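Local coordinates for protein 3,4-dihydroxy-2-butanone 4-phosphate synthase (Candida albicans, PDB 1TKS) that converts D-ribulose 5-phosphate into formate and 3,4-dihydroxy-2-butanone 4-phosphate in riboflavin biosynthesis, probably with magnesium or manganese as cofactor, at residues R133-L138 with H145-V150; P61-R66 with L158-V163. One frame throughout, in Å; residues are numbered along the deposited sequence.

Interaction 1: residues R133-L138 with H145-V150; sequences RAVPGL and HTEAAV
The carboxylate of E147 reaches back from the first turn of helix 145-155 and takes the backbone N-H of V135 on the anti lone pair of OE2 (N to OE2 3.0 Å, 165° at the hydrogen). A water lies 2.7 Å from both OE2 and the carbonyl O of R133. CG2 of V135 rests against the same carboxylate, 3.6 Å from OE2, and CB and CG of E147 lie against the backbone of L138, CG 3.6 Å from its carbonyl O. Beside this polar patch the packing is apolar: A134 CB meets V150 CG2 at 3.6 Å and touches T146 CG2, while L138 reaches V150 CG1 with CD2 at 3.7 Å, the two side chains crossing at about a right angle.

A bend at chi2 (67°) folds the E147 chain, and OE1 is fixed by a salt bridge to R142. A type II turn from V135 to L138 brings L138 back beside the helix. R142, H145 and T146 belong to the likely substrate site. A buried carboxylate shared between arginine, backbone N-H and water would be expected to stay ionised, tying the loop just after strand 129-134 to the helix beside that site.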
loop_
_atom_site.group_PDB
_atom_site.type_symbol
_atom_site.label_atom_id
_atom_site.label_comp_id
_atom_site.label_asym_id
_atom_site.label_seq_id
_atom_site.Cartn_x
_atom_site.Cartn_y
_atom_site.Cartn_z
ATOM N N ARG B 133 -13.364 5.845 -6.585
ATOM C CA ARG B 133 -14.682 6.179 -7.117
ATOM C C ARG B 133 -14.836 5.884 -8.605
ATOM O O ARG B 133 -14.229 6.548 -9.445
ATOM C CB ARG B 133 -14.990 7.656 -6.861
ATOM C CG ARG B 133 -15.094 8.015 -5.388
ATOM C CD ARG B 133 -15.485 9.473 -5.199
ATOM N NE ARG B 133 -16.848 9.702 -5.674
ATOM C CZ ARG B 133 -17.520 10.839 -5.525
ATOM N NH1 ARG B 133 -16.960 11.872 -4.911
ATOM N NH2 ARG B 133 -18.757 10.939 -5.989
ATOM N N ALA B 134 -15.658 4.890 -8.929
ATOM C CA ALA B 134 -15.899 4.524 -10.322
ATOM C C ALA B 134 -16.953 5.464 -10.906
ATOM O O ALA B 134 -17.994 5.697 -10.290
ATOM C CB ALA B 134 -16.377 3.080 -10.406
ATOM N N VAL B 135 -16.690 5.999 -12.094
ATOM C CA VAL B 135 -17.628 6.924 -12.723
ATOM C C VAL B 135 -18.910 6.245 -13.197
ATOM O O VAL B 135 -18.913 5.057 -13.532
ATOM C CB VAL B 135 -16.984 7.657 -13.935
ATOM C CG1 VAL B 135 -15.737 8.393 -13.491
ATOM C CG2 VAL B 135 -16.651 6.665 -15.053
ATOM N N PRO B 136 -20.027 6.992 -13.207
ATOM C CA PRO B 136 -21.309 6.444 -13.653
ATOM C C PRO B 136 -21.157 5.973 -15.096
ATOM O O PRO B 136 -20.556 6.667 -15.919
ATOM C CB PRO B 136 -22.249 7.639 -13.543
ATOM C CG PRO B 136 -21.694 8.394 -12.389
ATOM C CD PRO B 136 -20.203 8.346 -12.653
ATOM N N GLY B 137 -21.708 4.806 -15.407
ATOM C CA GLY B 137 -21.591 4.282 -16.754
ATOM C C GLY B 137 -20.469 3.264 -16.810
ATOM O O GLY B 137 -20.349 2.510 -17.772
ATOM N N LEU B 138 -19.643 3.258 -15.768
ATOM C CA LEU B 138 -18.526 2.328 -15.652
ATOM C C LEU B 138 -17.671 2.234 -16.919
ATOM O O LEU B 138 -17.255 3.261 -17.452
ATOM C CB LEU B 138 -19.059 0.952 -15.234
ATOM C CG LEU B 138 -19.886 0.977 -13.935
ATOM C CD1 LEU B 138 -20.427 -0.414 -13.649
ATOM C CD2 LEU B 138 -19.029 1.477 -12.772
ATOM N N HIS B 145 -9.374 0.470 -14.512
ATOM C CA HIS B 145 -9.505 -0.769 -13.760
ATOM C C HIS B 145 -10.498 -0.581 -12.619
ATOM O O HIS B 145 -11.080 -1.546 -12.126
ATOM C CB HIS B 145 -8.146 -1.227 -13.230
ATOM C CG HIS B 145 -7.185 -1.621 -14.311
ATOM N ND1 HIS B 145 -6.029 -2.321 -14.059
ATOM C CD2 HIS B 145 -7.218 -1.413 -15.649
ATOM C CE1 HIS B 145 -5.387 -2.532 -15.197
ATOM N NE2 HIS B 145 -6.087 -1.993 -16.175
ATOM N N THR B 146 -10.694 0.668 -12.206
ATOM C CA THR B 146 -11.643 0.977 -11.144
ATOM C C THR B 146 -13.031 0.651 -11.671
ATOM O O THR B 146 -13.803 -0.062 -11.024
ATOM C CB THR B 146 -11.587 2.465 -10.754
ATOM O OG1 THR B 146 -10.307 2.756 -10.189
ATOM C CG2 THR B 146 -12.668 2.796 -9.733
ATOM N N GLU B 147 -13.343 1.174 -12.853
ATOM C CA GLU B 147 -14.635 0.911 -13.471
ATOM C C GLU B 147 -14.783 -0.579 -13.760
ATOM O O GLU B 147 -15.870 -1.136 -13.618
ATOM C CB GLU B 147 -14.781 1.697 -14.778
ATOM C CG GLU B 147 -15.060 3.193 -14.620
ATOM C CD GLU B 147 -13.889 3.956 -14.010
ATOM O OE1 GLU B 147 -12.730 3.645 -14.363
ATOM O OE2 GLU B 147 -14.133 4.875 -13.206
ATOM N N ALA B 148 -13.693 -1.228 -14.160
ATOM C CA ALA B 148 -13.751 -2.651 -14.459
ATOM C C ALA B 148 -14.167 -3.465 -13.237
ATOM O O ALA B 148 -15.011 -4.362 -13.338
ATOM C CB ALA B 148 -12.407 -3.135 -14.976
ATOM N N ALA B 149 -13.585 -3.151 -12.083
ATOM C CA ALA B 149 -13.912 -3.866 -10.848
ATOM C C ALA B 149 -15.395 -3.741 -10.505
ATOM O O ALA B 149 -16.058 -4.738 -10.225
ATOM C CB ALA B 149 -13.057 -3.341 -9.687
ATOM N N VAL B 150 -15.922 -2.519 -10.524
ATOM C CA VAL B 150 -17.331 -2.324 -10.212
ATOM C C VAL B 150 -18.213 -2.962 -11.291
ATOM O O VAL B 150 -19.300 -3.457 -10.998
ATOM C CB VAL B 150 -17.658 -0.818 -10.059
ATOM C CG1 VAL B 150 -19.143 -0.621 -9.753
ATOM C CG2 VAL B 150 -16.806 -0.223 -8.942
HETATM O O HOH W 1 -12.625 6.443 -11.642
#

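Interaction 2: residues P61-R66 with L158-V163; sequences PLSEER and LQPAGV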
loop_
_atom_site.group_PDB
_atom_site.type_symbol
_atom_site.label_atom_id
_atom_site.label_comp_id
_atom_site.label_asym_id
_atom_site.label_seq_id
_atom_site.Cartn_x
_atom_site.Cartn_y
_atom_site.Cartn_z
ATOM N N PRO B 61 -12.478 -0.282 -5.372
ATOM C CA PRO B 61 -13.355 0.452 -6.288
ATOM C C PRO B 61 -14.801 0.387 -5.801
ATOM O O PRO B 61 -15.296 -0.685 -5.449
ATOM C CB PRO B 61 -13.164 -0.290 -7.604
ATOM C CG PRO B 61 -11.734 -0.683 -7.545
ATOM C CD PRO B 61 -11.594 -1.197 -6.121
ATOM N N LEU B 62 -15.460 1.542 -5.775
ATOM C CA LEU B 62 -16.853 1.658 -5.359
ATOM C C LEU B 62 -17.513 2.617 -6.335
ATOM O O LEU B 62 -16.831 3.415 -6.974
ATOM C CB LEU B 62 -16.953 2.257 -3.953
ATOM C CG LEU B 62 -16.263 1.519 -2.810
ATOM C CD1 LEU B 62 -16.257 2.400 -1.570
ATOM C CD2 LEU B 62 -16.980 0.207 -2.545
ATOM N N SER B 63 -18.831 2.550 -6.470
ATOM C CA SER B 63 -19.491 3.482 -7.366
ATOM C C SER B 63 -19.499 4.835 -6.662
ATOM O O SER B 63 -19.420 4.904 -5.433
ATOM C CB SER B 63 -20.928 3.039 -7.649
ATOM O OG SER B 63 -21.691 3.034 -6.452
ATOM N N GLU B 64 -19.573 5.914 -7.435
ATOM C CA GLU B 64 -19.617 7.248 -6.845
ATOM C C GLU B 64 -20.809 7.350 -5.897
ATOM O O GLU B 64 -20.713 7.957 -4.829
ATOM C CB GLU B 64 -19.729 8.313 -7.943
ATOM C CG GLU B 64 -18.384 8.700 -8.554
ATOM C CD GLU B 64 -18.510 9.659 -9.729
ATOM O OE1 GLU B 64 -19.495 10.422 -9.782
ATOM O OE2 GLU B 64 -17.609 9.662 -10.594
ATOM N N GLU B 65 -21.927 6.744 -6.286
ATOM C CA GLU B 65 -23.126 6.792 -5.464
ATOM C C GLU B 65 -22.894 6.137 -4.106
ATOM O O GLU B 65 -23.339 6.653 -3.080
ATOM C CB GLU B 65 -24.304 6.125 -6.185
ATOM C CG GLU B 65 -25.630 6.816 -5.893
ATOM C CD GLU B 65 -26.819 6.178 -6.583
ATOM O OE1 GLU B 65 -26.694 5.766 -7.757
ATOM O OE2 GLU B 65 -27.893 6.108 -5.948
ATOM N N ARG B 66 -22.190 5.006 -4.099
ATOM C CA ARG B 66 -21.901 4.302 -2.855
ATOM C C ARG B 66 -20.916 5.089 -1.996
ATOM O O ARG B 66 -21.113 5.223 -0.792
ATOM C CB ARG B 66 -21.336 2.907 -3.145
ATOM C CG ARG B 66 -20.928 2.138 -1.892
ATOM C CD ARG B 66 -22.104 1.960 -0.939
ATOM N NE ARG B 66 -23.048 0.940 -1.392
ATOM C CZ ARG B 66 -22.830 -0.370 -1.312
ATOM N NH1 ARG B 66 -23.744 -1.227 -1.749
ATOM N NH2 ARG B 66 -21.701 -0.827 -0.788
ATOM N N LEU B 158 -23.448 -8.961 -7.744
ATOM C CA LEU B 158 -22.963 -8.611 -6.414
ATOM C C LEU B 158 -23.019 -7.100 -6.145
ATOM O O LEU B 158 -23.398 -6.317 -7.020
ATOM C CB LEU B 158 -21.521 -9.119 -6.263
ATOM C CG LEU B 158 -21.299 -10.626 -6.457
ATOM C CD1 LEU B 158 -19.814 -10.938 -6.598
ATOM C CD2 LEU B 158 -21.900 -11.379 -5.276
ATOM N N GLN B 159 -22.661 -6.689 -4.932
ATOM C CA GLN B 159 -22.655 -5.266 -4.596
ATOM C C GLN B 159 -21.646 -4.585 -5.524
ATOM O O GLN B 159 -20.622 -5.173 -5.869
ATOM C CB GLN B 159 -22.245 -5.056 -3.134
ATOM C CG GLN B 159 -23.225 -5.622 -2.110
ATOM C CD GLN B 159 -24.595 -4.981 -2.201
ATOM O OE1 GLN B 159 -24.712 -3.762 -2.330
ATOM N NE2 GLN B 159 -25.641 -5.796 -2.114
ATOM N N PRO B 160 -21.924 -3.339 -5.942
ATOM C CA PRO B 160 -21.042 -2.576 -6.836
ATOM C C PRO B 160 -19.740 -2.171 -6.156
ATOM O O PRO B 160 -19.444 -0.986 -6.006
ATOM C CB PRO B 160 -21.901 -1.373 -7.214
ATOM C CG PRO B 160 -22.695 -1.142 -5.961
ATOM C CD PRO B 160 -23.119 -2.549 -5.595
ATOM N N ALA B 161 -18.960 -3.170 -5.760
ATOM C CA ALA B 161 -17.704 -2.925 -5.069
ATOM C C ALA B 161 -16.706 -4.031 -5.371
ATOM O O ALA B 161 -17.060 -5.207 -5.403
ATOM C CB ALA B 161 -17.955 -2.854 -3.566
ATOM N N GLY B 162 -15.456 -3.644 -5.596
ATOM C CA GLY B 162 -14.420 -4.624 -5.868
ATOM C C GLY B 162 -13.158 -4.261 -5.108
ATOM O O GLY B 162 -13.131 -3.280 -4.368
ATOM N N VAL B 163 -12.111 -5.060 -5.272
ATOM C CA VAL B 163 -10.838 -4.787 -4.609
ATOM C C VAL B 163 -9.762 -5.136 -5.632
ATOM O O VAL B 163 -9.869 -6.150 -6.325
ATOM C CB VAL B 163 -10.687 -5.615 -3.298
ATOM C CG1 VAL B 163 -10.856 -7.100 -3.578
ATOM C CG2 VAL B 163 -9.334 -5.341 -2.655
#
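P61 and G162 meet through their backbones, and one hydrogen bond dominates: G162 N donates to P61 O over 3.0 Å, nearly straight at 164° and in the carbonyl plane. The same oxygen also receives a CA-H...O contact from A161 CA at 3.3 Å. Proline has no N-H to return the bond, so P61 N and G162 O lie close without one, and CD of the ring comes to 3.1 Å from G162 O.

The apolar contact is small but tight. CD2 of L62 presses on A161 CB at 3.4 Å, closer than usual for two carbons, and L113 of helix 103-114 also packs on L62.

Among the polar side chains, R66 starts with CG anti to its backbone N, then bends at chi2 and chi3. Its NH1 meets OE1 of Q159 at the guanidinium edge in a weak bond of 2.8 Å, bent to 130°. The two flat groups are tilted 25° apart, and P160 CD lies 4.1 Å from R66 NH1. The firmer partner of R66 is the carbonyl O of A114, bound by NH2. S63 OG accepts from R66 N at 3.1 Å.

The arrangement is a junction of two chain transitions: S63 N-caps helix 64-69 directly after strand 59-63, and P160 centres an inverse gamma turn before strand 162-166. P61 packs on T146, which probably binds D-ribulose 5-phosphate, placing the junction next to the likely substrate site.

From the N terminus, the first of the four segments reached is 61-66, the end of strand 59-63 and the start of helix 64-69. The chain then runs to strand 129-134, where 133-138 closes a short loop on 145-150 in interaction 1. Helix 145-155 continues from there, and 158-163 returns to 61-66, so interaction 2 closes a long loop with interaction 1 nested inside it. The two contacts, centred 8 Å apart, meet along the parallel pair of strands 59-63 and 129-134, where A134 N lies 2.7 Å from L62 O, a probable hydrogen bond. Together they bind this pair to helix 145-155 and to strand 162-166, outermost within this chain in the mixed sheet.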